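Local coordinates for protein chitin elicitor receptor kinase 1 (PDB 4EBY) that senses chitin as a plant cell-surface receptor kinase with a LysM ectodomain, chitin-induced dimerization activating the immune receptor, at residues Thr18-Ile23 / Ser59-Pro64; Ala10-Glu15 / Asn24-Ser29; Ile31-Tyr34 / Asp40-Leu43; Gln85-Glu90 / Ile94-Asn99. All coordinates share one frame; numbering follows the deposited sequence.

Overall arrangement
Following the chain from the N terminus, contact 2 comes first: it closes a short loop that lays the end of helix 20-26 against strand 8-13. Contact 1 crosses it, because residues 18-23 lie between the two segments of contact 2 and pair with 59-64 later, bringing the start of the same helix onto strand 60-70, the antiparallel neighbour of 8-13. Contact 3 is nested inside the loop closed by contact 1 and folds the linker 31-34 onto helix 40-43. These three assemble a strand-helix-helix-strand unit, consistent with a first LysM domain. Contact 4 follows in series, spans the lead-in, body and exit of helix 89-96, and touches contact 2 through Tyr12, Asn26, Leu27, Asn96 and Tyr97.

Contact 1 of 4, residues Thr18-Ile23 / Ser59-Pro64; sequences TTLSVI and SRVLVP
Leu20 faces Val61 and Ile23 faces Val63 with CA atoms 8.5 and 8.4 Å apart, room for one layer of interlocked side chains between the helix starting at Leu20 and the strand starting at Arg60. Ile23 spans two strand residues. Its chi1 of -66° sends CG1 to the side of the backbone N and CG2 beside the carbonyl carbon, and the branches part company: CG2 meets Val63 CG2 at 3.5 Å, a tight methyl contact, whereas CD1 rests on Val61 CG2 at 4.1 Å. Leu20 comes in from the flank, its side chain roughly perpendicular to that of Val61, and touches Val61 CG1 with CD1 at 4.1 Å. Val61 thus offers a separate methyl to each helix residue. No hydrogen bond links the segments, and all four touching residues are buried. Thr19 caps the helix start from the N-cap position, its OG1 accepting a weak bond from Val22 N. The first helix so packs on the second strand of a beta-alpha-alpha-beta unit of LysM type. Ile42 of helix 40-43 packs on Leu20, Val61 and Val63, while Val61 and Val63 pair through their backbones with Tyr12 and Ala10 of strand 8-13.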
# COMPACT_ATOMS: atom_id res chain seq x y z
N THR A 18 10.41 -5.78 -10.96
CA THR A 18 9.54 -6.44 -9.99
C THR A 18 8.52 -7.36 -10.63
O THR A 18 7.83 -6.95 -11.56
CB THR A 18 8.75 -5.38 -9.23
OG1 THR A 18 9.68 -4.47 -8.63
CG2 THR A 18 7.87 -6.00 -8.17
N THR A 19 8.42 -8.59 -10.13
CA THR A 19 7.39 -9.53 -10.58
C THR A 19 6.20 -9.61 -9.61
O THR A 19 6.27 -9.17 -8.46
CB THR A 19 7.94 -10.94 -10.69
OG1 THR A 19 8.41 -11.35 -9.41
CG2 THR A 19 9.08 -11.01 -11.72
N LEU A 20 5.10 -10.21 -10.06
CA LEU A 20 3.93 -10.31 -9.19
C LEU A 20 4.24 -11.23 -7.99
O LEU A 20 3.77 -11.00 -6.87
CB LEU A 20 2.73 -10.84 -9.97
CG LEU A 20 1.42 -10.77 -9.19
CD1 LEU A 20 1.09 -9.31 -8.91
CD2 LEU A 20 0.31 -11.47 -10.01
N SER A 21 5.06 -12.25 -8.22
CA SER A 21 5.46 -13.15 -7.14
C SER A 21 6.17 -12.40 -6.02
O SER A 21 5.91 -12.64 -4.85
CB SER A 21 6.35 -14.28 -7.71
OG SER A 21 6.72 -15.17 -6.69
N VAL A 22 7.10 -11.52 -6.37
CA VAL A 22 7.83 -10.76 -5.35
C VAL A 22 6.89 -9.83 -4.57
O VAL A 22 6.98 -9.70 -3.34
CB VAL A 22 9.01 -9.97 -5.95
CG1 VAL A 22 9.56 -8.98 -4.92
CG2 VAL A 22 10.11 -10.94 -6.38
N ILE A 23 5.96 -9.20 -5.27
CA ILE A 23 4.98 -8.37 -4.59
C ILE A 23 4.17 -9.20 -3.61
O ILE A 23 3.98 -8.81 -2.47
CB ILE A 23 4.04 -7.70 -5.59
CG1 ILE A 23 4.85 -6.72 -6.45
CG2 ILE A 23 2.86 -6.97 -4.89
CD1 ILE A 23 4.05 -6.14 -7.63
N SER A 59 3.55 0.75 -14.26
CA SER A 59 2.18 0.66 -13.77
C SER A 59 2.19 0.43 -12.26
O SER A 59 3.25 0.22 -11.65
CB SER A 59 1.43 -0.46 -14.50
OG SER A 59 1.89 -1.74 -14.10
N ARG A 60 1.01 0.48 -11.65
CA ARG A 60 0.85 0.19 -10.23
C ARG A 60 -0.03 -1.03 -10.03
O ARG A 60 -1.06 -1.20 -10.72
CB ARG A 60 0.21 1.39 -9.52
CG ARG A 60 1.14 2.58 -9.36
CD ARG A 60 0.35 3.84 -9.01
NE ARG A 60 1.18 5.02 -8.81
CZ ARG A 60 1.60 5.47 -7.61
NH1 ARG A 60 1.31 4.79 -6.51
NH2 ARG A 60 2.33 6.57 -7.53
N VAL A 61 0.38 -1.90 -9.11
CA VAL A 61 -0.41 -3.06 -8.74
C VAL A 61 -1.07 -2.82 -7.40
O VAL A 61 -0.41 -2.42 -6.43
CB VAL A 61 0.47 -4.34 -8.66
CG1 VAL A 61 -0.34 -5.56 -8.21
CG2 VAL A 61 1.16 -4.59 -10.01
N LEU A 62 -2.38 -3.05 -7.34
CA LEU A 62 -3.13 -2.90 -6.09
C LEU A 62 -3.14 -4.22 -5.32
O LEU A 62 -3.49 -5.26 -5.88
CB LEU A 62 -4.58 -2.48 -6.39
CG LEU A 62 -4.72 -1.05 -6.88
CD1 LEU A 62 -6.14 -0.82 -7.38
CD2 LEU A 62 -4.36 -0.07 -5.76
N VAL A 63 -2.78 -4.18 -4.05
CA VAL A 63 -2.72 -5.40 -3.26
C VAL A 63 -3.60 -5.29 -2.02
O VAL A 63 -3.38 -4.41 -1.18
CB VAL A 63 -1.25 -5.69 -2.80
CG1 VAL A 63 -1.14 -7.01 -2.01
CG2 VAL A 63 -0.31 -5.72 -4.00
N PRO A 64 -4.58 -6.19 -1.86
CA PRO A 64 -5.40 -6.10 -0.64
C PRO A 64 -4.63 -6.56 0.60
O PRO A 64 -3.81 -7.49 0.50
CB PRO A 64 -6.56 -7.04 -0.92
CG PRO A 64 -5.91 -8.13 -1.80
CD PRO A 64 -4.93 -7.38 -2.68

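Contact 2 of 4, residues Ala10-Glu15 / Asn24-Ser29; sequences ASYYLE and NQNLNS. With NAG (2-acetamido-2-deoxy-beta-D-glucopyranose), chain B; NAG (2-acetamido-2-deoxy-beta-D-glucopyranose), chain C; NAG (2-acetamido-2-deoxy-beta-D-glucopyranose), chain F.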
# COMPACT_ATOMS: atom_id res chain seq x y z
N ALA A 10 -2.95 -1.63 -1.13
CA ALA A 10 -1.66 -0.95 -1.25
C ALA A 10 -1.33 -0.75 -2.72
O ALA A 10 -1.49 -1.66 -3.53
CB ALA A 10 -0.55 -1.78 -0.57
N SER A 11 -0.87 0.44 -3.07
CA SER A 11 -0.49 0.72 -4.45
C SER A 11 1.00 0.55 -4.63
O SER A 11 1.79 1.31 -4.06
CB SER A 11 -0.88 2.16 -4.82
OG SER A 11 -0.53 2.43 -6.17
N TYR A 12 1.37 -0.47 -5.40
CA TYR A 12 2.78 -0.84 -5.56
C TYR A 12 3.26 -0.49 -6.97
O TYR A 12 2.90 -1.17 -7.94
CB TYR A 12 2.91 -2.34 -5.29
CG TYR A 12 4.32 -2.85 -5.07
CD1 TYR A 12 4.71 -3.36 -3.84
CD2 TYR A 12 5.25 -2.84 -6.11
CE1 TYR A 12 6.01 -3.86 -3.65
CE2 TYR A 12 6.54 -3.30 -5.92
CZ TYR A 12 6.91 -3.80 -4.69
OH TYR A 12 8.20 -4.28 -4.55
N TYR A 13 4.09 0.54 -7.09
CA TYR A 13 4.59 0.98 -8.39
C TYR A 13 5.71 0.06 -8.90
O TYR A 13 6.56 -0.37 -8.12
CB TYR A 13 5.11 2.41 -8.28
CG TYR A 13 5.69 2.94 -9.56
CD1 TYR A 13 4.86 3.46 -10.55
CD2 TYR A 13 7.06 2.93 -9.79
CE1 TYR A 13 5.39 3.95 -11.74
CE2 TYR A 13 7.60 3.42 -10.98
CZ TYR A 13 6.75 3.93 -11.95
OH TYR A 13 7.28 4.42 -13.13
N LEU A 14 5.68 -0.25 -10.20
CA LEU A 14 6.60 -1.22 -10.77
C LEU A 14 7.80 -0.57 -11.45
O LEU A 14 7.66 0.16 -12.44
CB LEU A 14 5.85 -2.07 -11.79
CG LEU A 14 4.69 -2.90 -11.24
CD1 LEU A 14 4.06 -3.69 -12.41
CD2 LEU A 14 5.20 -3.85 -10.18
N GLU A 15 8.99 -0.85 -10.92
CA GLU A 15 10.21 -0.50 -11.62
C GLU A 15 11.34 -1.48 -11.30
O GLU A 15 11.29 -2.21 -10.32
CB GLU A 15 10.63 0.94 -11.33
CG GLU A 15 11.07 1.14 -9.93
CD GLU A 15 11.39 2.61 -9.61
OE1 GLU A 15 11.52 2.90 -8.41
OE2 GLU A 15 11.53 3.45 -10.54
N ASN A 24 3.68 -10.35 -4.06
CA ASN A 24 2.86 -11.18 -3.18
C ASN A 24 3.66 -11.72 -1.99
O ASN A 24 3.14 -11.85 -0.89
CB ASN A 24 2.22 -12.32 -3.98
CG ASN A 24 1.00 -12.92 -3.30
OD1 ASN A 24 0.69 -12.65 -2.12
ND2 ASN A 24 0.30 -13.73 -4.04
N GLN A 25 4.94 -12.02 -2.21
CA GLN A 25 5.77 -12.50 -1.12
C GLN A 25 5.93 -11.39 -0.07
O GLN A 25 5.69 -11.58 1.13
CB GLN A 25 7.15 -12.89 -1.65
CG GLN A 25 8.07 -13.42 -0.57
CD GLN A 25 9.29 -14.11 -1.15
OE1 GLN A 25 9.96 -13.56 -2.03
NE2 GLN A 25 9.55 -15.32 -0.69
N ASN A 26 6.36 -10.22 -0.53
CA ASN A 26 6.63 -9.12 0.39
C ASN A 26 5.37 -8.66 1.12
O ASN A 26 5.39 -8.36 2.33
CB ASN A 26 7.25 -7.95 -0.37
CG ASN A 26 8.68 -8.26 -0.83
OD1 ASN A 26 9.21 -9.35 -0.57
ND2 ASN A 26 9.30 -7.31 -1.54
N LEU A 27 4.27 -8.59 0.38
CA LEU A 27 3.00 -8.17 0.96
C LEU A 27 2.11 -9.37 1.32
O LEU A 27 0.88 -9.25 1.35
CB LEU A 27 2.27 -7.18 0.04
CG LEU A 27 2.84 -5.76 -0.02
CD1 LEU A 27 4.23 -5.69 -0.60
CD2 LEU A 27 1.88 -4.87 -0.84
N ASN A 28 2.73 -10.52 1.63
CA ASN A 28 1.95 -11.67 2.06
C ASN A 28 1.12 -11.35 3.31
O ASN A 28 1.61 -10.69 4.24
CB ASN A 28 2.85 -12.86 2.34
CG ASN A 28 2.08 -13.99 2.96
OD1 ASN A 28 1.31 -14.66 2.28
ND2 ASN A 28 2.27 -14.19 4.26
N SER A 29 -0.12 -11.81 3.33
CA SER A 29 -0.97 -11.73 4.51
C SER A 29 -2.07 -12.76 4.42
O SER A 29 -2.14 -13.48 3.43
CB SER A 29 -1.60 -10.34 4.62
OG SER A 29 -2.67 -10.20 3.66
C1 NAG B . 1.37 -15.05 5.00
C2 NAG B . 2.11 -16.31 5.46
C3 NAG B . 1.16 -17.16 6.32
C4 NAG B . 0.60 -16.32 7.47
C5 NAG B . -0.03 -15.04 6.93
C6 NAG B . -0.53 -14.18 8.08
C7 NAG B . 3.89 -17.03 3.95
C8 NAG B . 4.30 -17.72 2.68
N2 NAG B . 2.60 -17.09 4.33
O3 NAG B . 1.84 -18.31 6.77
O4 NAG B . -0.42 -17.01 8.17
O5 NAG B . 0.88 -14.32 6.13
O6 NAG B . 0.55 -13.73 8.88
O7 NAG B . 4.74 -16.43 4.58
C1 NAG C . 10.50 5.48 -3.73
C2 NAG C . 10.47 5.14 -5.23
C3 NAG C . 11.83 5.42 -5.87
C4 NAG C . 12.37 6.80 -5.51
C5 NAG C . 12.22 7.07 -4.01
C6 NAG C . 12.63 8.49 -3.63
C7 NAG C . 9.20 3.28 -6.21
C8 NAG C . 9.08 1.78 -6.40
N2 NAG C . 10.16 3.73 -5.39
O3 NAG C . 11.76 5.29 -7.29
O4 NAG C . 13.75 6.85 -5.84
O5 NAG C . 10.87 6.85 -3.62
O6 NAG C . 11.79 9.40 -4.31
O7 NAG C . 8.43 4.03 -6.80
C1 NAG F . 16.46 1.06 -9.89
C2 NAG F . 16.37 1.66 -8.48
C3 NAG F . 17.20 2.93 -8.34
C4 NAG F . 18.61 2.69 -8.87
C5 NAG F . 18.60 1.98 -10.22
C6 NAG F . 20.01 1.63 -10.66
C7 NAG F . 14.51 1.42 -6.96
C8 NAG F . 13.01 1.36 -6.80
N2 NAG F . 15.00 1.94 -8.09
O3 NAG F . 17.26 3.32 -6.97
O4 NAG F . 19.26 3.94 -9.01
O5 NAG F . 17.81 0.80 -10.16
O6 NAG F . 20.62 0.82 -9.68
O7 NAG F . 15.24 0.99 -6.07
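Tyr12 and Asn26 bring polar ends side by side, OH to ND2 4.4 Å, yet they bond not to each other but to one shared acceptor, the carbonyl O of Asn96 beyond both segments. Beneath this pair the contact is apolar and rests on Leu27, the residue at which the chain leaves the helix. Leu27 splits its methyls between two strand residues: CD1 lies at the edge of the Tyr12 ring, near its plane and 4.0 Å from CE1, and CD2 meets Ala10 CB at 3.9 Å. Tyr12 swings its ring into place with CG anti to the backbone N (chi1 -166°), and the side chains of Tyr12 and Leu27 meet at a slant. Val63 and Phe79 add further apolar cover to Leu27. Sugars lie at the far ends of the segments. A covalent bond of 1.4 Å joins Asn28 ND2 to NAG C1 of chain B. Ser30 completes the N-glycosylation sequon, and Asn28 OD1 still accepts from Tyr34 N. At the other end Tyr13 CD2 lies 3.5 Å from O7 of the chain C NAG. Two donors converging on one carbonyl satisfy buried polar atoms without a direct bond between the segments, so the strand and the helix end are tied together through the second LysM unit, while Leu27 supplies the hydrophobic adhesion.

Contact 3 of 4, residues Ile31-Tyr34 / Asp40-Leu43; sequences IAPY and DPIL
Ala32 and Pro41 form the middle of a small apolar contact in which the irregular linker 31-34, just after helix 20-26, doubles back onto the single-turn helix 40-43, within the connection between the two helices of the first strand-helix-helix-strand unit, of LysM type. The CA atoms of Ala32 and Pro41 are only 5.5 Å apart. Pro41 does most of the touching, and it uses one edge of its ring. Its CB lies 3.5 Å from the carbonyl O of Ile31 and 4.0 Å from CA of Ala32, so the ring sits against linker backbone as much as against side chains. Farther along the same ring, CG approaches CD of Pro33 at 4.3 Å, a proline-to-proline contact near the surface. Toward the interior the CB methyl of Ala32 touches two consecutive helix residues, 4.3 Å from Pro41 CB and 4.4 Å from Ile42 CG1. Ile42 places that CG1 beside its own backbone N (chi1 -66°), and the remainder of the side chain reaches into the core, where it also touches Asn24 and Pro64. Ile31 turns its side chain off to Pro64 and Pro66 of strand 60-70. Tyr34 bonds to Ser21 through OH, which secures the linker against helix 20-26. No hydrogen bond joins the two segments, and neither Pro33 nor Pro41 has a backbone N-H to give; the union therefore depends on van der Waals fit of the Pro41 ring against Ile31 O, Ala32 and Pro33, with Ile42 beside them.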
# COMPACT_ATOMS: atom_id res chain seq x y z
N ILE A 31 -5.03 -12.13 3.86
CA ILE A 31 -5.90 -11.64 2.80
C ILE A 31 -5.36 -11.93 1.38
O ILE A 31 -6.13 -12.09 0.42
CB ILE A 31 -6.19 -10.15 3.06
CG1 ILE A 31 -7.28 -10.04 4.12
CG2 ILE A 31 -6.53 -9.41 1.77
CD1 ILE A 31 -7.53 -8.63 4.63
N ALA A 32 -4.03 -12.04 1.26
CA ALA A 32 -3.39 -12.35 -0.01
C ALA A 32 -2.29 -13.36 0.26
O ALA A 32 -1.10 -13.02 0.25
CB ALA A 32 -2.80 -11.10 -0.64
N PRO A 33 -2.70 -14.60 0.53
CA PRO A 33 -1.70 -15.57 0.96
C PRO A 33 -0.83 -16.04 -0.20
O PRO A 33 -1.33 -16.51 -1.23
CB PRO A 33 -2.53 -16.70 1.58
CG PRO A 33 -3.91 -16.52 1.02
CD PRO A 33 -4.07 -15.11 0.60
N TYR A 34 0.47 -15.92 -0.02
CA TYR A 34 1.42 -16.25 -1.07
C TYR A 34 1.61 -17.76 -1.17
O TYR A 34 2.07 -18.40 -0.23
CB TYR A 34 2.76 -15.58 -0.73
CG TYR A 34 3.87 -15.83 -1.73
CD1 TYR A 34 3.67 -15.59 -3.09
CD2 TYR A 34 5.12 -16.25 -1.32
CE1 TYR A 34 4.69 -15.80 -4.02
CE2 TYR A 34 6.14 -16.45 -2.23
CZ TYR A 34 5.92 -16.23 -3.58
OH TYR A 34 6.93 -16.45 -4.50
N ASP A 40 -5.11 -14.96 -7.38
CA ASP A 40 -6.44 -14.36 -7.54
C ASP A 40 -6.76 -13.21 -6.56
O ASP A 40 -7.38 -12.22 -6.96
CB ASP A 40 -7.54 -15.43 -7.47
CG ASP A 40 -7.56 -16.33 -8.69
OD1 ASP A 40 -6.82 -16.08 -9.67
OD2 ASP A 40 -8.36 -17.29 -8.68
N PRO A 41 -6.35 -13.33 -5.29
CA PRO A 41 -6.71 -12.23 -4.37
C PRO A 41 -6.19 -10.87 -4.84
O PRO A 41 -6.86 -9.86 -4.66
CB PRO A 41 -6.04 -12.65 -3.05
CG PRO A 41 -6.04 -14.11 -3.12
CD PRO A 41 -5.73 -14.45 -4.57
N ILE A 42 -5.00 -10.86 -5.44
CA ILE A 42 -4.45 -9.65 -6.04
C ILE A 42 -5.07 -9.33 -7.40
O ILE A 42 -5.47 -8.19 -7.66
CB ILE A 42 -2.92 -9.77 -6.17
CG1 ILE A 42 -2.31 -9.80 -4.78
CG2 ILE A 42 -2.37 -8.58 -6.94
CD1 ILE A 42 -0.81 -10.18 -4.80
N LEU A 43 -5.16 -10.34 -8.27
CA LEU A 43 -5.63 -10.10 -9.63
C LEU A 43 -7.05 -9.53 -9.67
O LEU A 43 -7.38 -8.77 -10.58
CB LEU A 43 -5.54 -11.36 -10.48
CG LEU A 43 -4.09 -11.81 -10.74
CD1 LEU A 43 -4.09 -13.12 -11.49
CD2 LEU A 43 -3.34 -10.74 -11.53

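Contact 4 of 4, residues Gln85-Glu90 / Ile94-Asn99; sequences QEDTYE and ISNYAN. With NAG (2-acetamido-2-deoxy-beta-D-glucopyranose), chain C; NAG (2-acetamido-2-deoxy-beta-D-glucopyranose), chain F.
Asp87 is the first residue of 85-90 to approach 94-99, its end coming near the side chain of Asn96. Its firmer partners are Arg91, with which OD1 makes a salt bridge, and Tyr81 OH and Arg84 N, both bonded to OD2. Thr88 follows as the N-cap: its OG1 accepts from Arg91 N and opens helix 89-96. Tyr89 leaves the contact and packs on helix 103-109. Glu90 makes the main link. Its carbonyl O takes the N-H of Ile94 at 2.9 Å, the i+4 to i bond of the helix. Ile94 straddles that oxygen: chi1 of 75° wedges CG1 between backbone N and carbonyl carbon, and CG1 and CG2 each lie 3.4 Å from Glu90 O. CG2 also lies 4.4 Å from Glu90 CG. Beyond this bond the helix widens into a pi-type turn at 94-96, and Ala98 and Asn99 then adopt positive phi. The exit of the helix cradles a sugar: Asn99 ND2 is bonded covalently to C1 of the chain C NAG, 1.5 Å, whose N2 donates to Ile94 O at 2.9 Å with an N-H...O angle of 161°, while its C8 methyl rests on Ala98 CB at 3.6 Å. The arrangement is a helix of the second LysM unit, held by an i+4 to i bond, whose C-terminal exit carries an N-glycosylation site at Asn99, Thr101 completing the sequon.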
# COMPACT_ATOMS: atom_id res chain seq x y z
N GLN A 85 20.63 -10.73 0.66
CA GLN A 85 21.97 -10.17 0.58
C GLN A 85 21.96 -8.68 0.27
O GLN A 85 21.28 -8.23 -0.66
CB GLN A 85 22.80 -10.93 -0.46
CG GLN A 85 24.30 -10.87 -0.22
CD GLN A 85 24.73 -11.78 0.92
OE1 GLN A 85 25.00 -11.33 2.04
NE2 GLN A 85 24.81 -13.08 0.64
N GLU A 86 22.71 -7.93 1.07
CA GLU A 86 22.94 -6.51 0.85
C GLU A 86 21.73 -5.61 1.12
O GLU A 86 21.76 -4.43 0.78
CB GLU A 86 23.51 -6.26 -0.55
CG GLU A 86 24.93 -6.79 -0.70
CD GLU A 86 25.56 -6.46 -2.04
OE1 GLU A 86 24.81 -6.17 -2.99
OE2 GLU A 86 26.80 -6.49 -2.13
N ASP A 87 20.69 -6.16 1.73
CA ASP A 87 19.55 -5.34 2.11
C ASP A 87 19.94 -4.27 3.11
O ASP A 87 20.82 -4.48 3.97
CB ASP A 87 18.40 -6.18 2.68
CG ASP A 87 17.58 -6.87 1.60
OD1 ASP A 87 17.73 -6.52 0.41
OD2 ASP A 87 16.77 -7.76 1.94
N THR A 88 19.30 -3.11 2.99
CA THR A 88 19.43 -2.04 3.95
C THR A 88 18.03 -1.57 4.24
O THR A 88 17.11 -1.85 3.46
CB THR A 88 20.22 -0.84 3.37
OG1 THR A 88 19.54 -0.35 2.21
CG2 THR A 88 21.62 -1.27 2.98
N TYR A 89 17.84 -0.87 5.36
CA TYR A 89 16.52 -0.33 5.66
C TYR A 89 16.05 0.61 4.55
O TYR A 89 14.87 0.59 4.18
CB TYR A 89 16.53 0.39 7.00
CG TYR A 89 16.61 -0.54 8.20
CD1 TYR A 89 15.78 -1.64 8.33
CD2 TYR A 89 17.53 -0.29 9.22
CE1 TYR A 89 15.86 -2.48 9.44
CE2 TYR A 89 17.62 -1.13 10.34
CZ TYR A 89 16.78 -2.22 10.44
OH TYR A 89 16.86 -3.05 11.54
N GLU A 90 16.97 1.41 4.02
CA GLU A 90 16.63 2.32 2.93
C GLU A 90 16.13 1.52 1.73
O GLU A 90 15.07 1.81 1.17
CB GLU A 90 17.84 3.17 2.52
CG GLU A 90 17.52 4.11 1.36
CD GLU A 90 18.74 4.55 0.57
OE1 GLU A 90 19.66 3.73 0.36
OE2 GLU A 90 18.77 5.73 0.16
N ILE A 94 12.36 1.76 0.04
CA ILE A 94 12.16 2.48 -1.22
C ILE A 94 11.95 1.56 -2.41
O ILE A 94 11.28 1.93 -3.37
CB ILE A 94 13.28 3.51 -1.54
CG1 ILE A 94 14.55 2.82 -2.01
CG2 ILE A 94 13.52 4.43 -0.35
CD1 ILE A 94 15.57 3.78 -2.60
N SER A 95 12.52 0.36 -2.32
CA SER A 95 12.48 -0.58 -3.41
C SER A 95 11.58 -1.78 -3.10
O SER A 95 10.53 -1.96 -3.74
CB SER A 95 13.90 -1.03 -3.76
OG SER A 95 13.89 -1.89 -4.89
N ASN A 96 11.95 -2.60 -2.11
CA ASN A 96 11.20 -3.83 -1.85
C ASN A 96 9.73 -3.58 -1.50
O ASN A 96 8.86 -4.35 -1.89
CB ASN A 96 11.88 -4.65 -0.74
CG ASN A 96 13.34 -4.95 -1.05
OD1 ASN A 96 14.17 -4.05 -1.07
ND2 ASN A 96 13.65 -6.21 -1.27
N TYR A 97 9.46 -2.48 -0.78
CA TYR A 97 8.09 -2.08 -0.46
C TYR A 97 7.59 -0.82 -1.19
O TYR A 97 6.51 -0.31 -0.88
CB TYR A 97 7.91 -1.94 1.08
CG TYR A 97 7.84 -3.31 1.71
CD1 TYR A 97 6.62 -3.94 1.91
CD2 TYR A 97 9.00 -4.00 2.04
CE1 TYR A 97 6.56 -5.25 2.44
CE2 TYR A 97 8.95 -5.29 2.57
CZ TYR A 97 7.74 -5.91 2.76
OH TYR A 97 7.71 -7.19 3.28
N ALA A 98 8.36 -0.34 -2.17
CA ALA A 98 7.89 0.68 -3.11
C ALA A 98 7.29 1.90 -2.41
O ALA A 98 6.24 2.41 -2.81
CB ALA A 98 6.87 0.07 -4.07
N ASN A 99 7.99 2.36 -1.38
CA ASN A 99 7.58 3.53 -0.59
C ASN A 99 6.27 3.41 0.18
O ASN A 99 5.72 4.43 0.63
CB ASN A 99 7.63 4.80 -1.43
CG ASN A 99 9.02 5.07 -1.94
OD1 ASN A 99 9.99 5.05 -1.16
ND2 ASN A 99 9.14 5.30 -3.26
C1 NAG C . 10.50 5.48 -3.73
C2 NAG C . 10.47 5.14 -5.23
C3 NAG C . 11.83 5.42 -5.87
C4 NAG C . 12.37 6.80 -5.51
C5 NAG C . 12.22 7.07 -4.01
C6 NAG C . 12.63 8.49 -3.63
C7 NAG C . 9.20 3.28 -6.21
C8 NAG C . 9.08 1.78 -6.40
N2 NAG C . 10.16 3.73 -5.39
O3 NAG C . 11.76 5.29 -7.29
O4 NAG C . 13.75 6.85 -5.84
O5 NAG C . 10.87 6.85 -3.62
O6 NAG C . 11.79 9.40 -4.31
O7 NAG C . 8.43 4.03 -6.80
C1 NAG F . 16.46 1.06 -9.89
C2 NAG F . 16.37 1.66 -8.48
C3 NAG F . 17.20 2.93 -8.34
C4 NAG F . 18.61 2.69 -8.87
C5 NAG F . 18.60 1.98 -10.22
C6 NAG F . 20.01 1.63 -10.66
C7 NAG F . 14.51 1.42 -6.96
C8 NAG F . 13.01 1.36 -6.80
N2 NAG F . 15.00 1.94 -8.09
O3 NAG F . 17.26 3.32 -6.97
O4 NAG F . 19.26 3.94 -9.01
O5 NAG F . 17.81 0.80 -10.16
O6 NAG F . 20.62 0.82 -9.68
O7 NAG F . 15.24 0.99 -6.07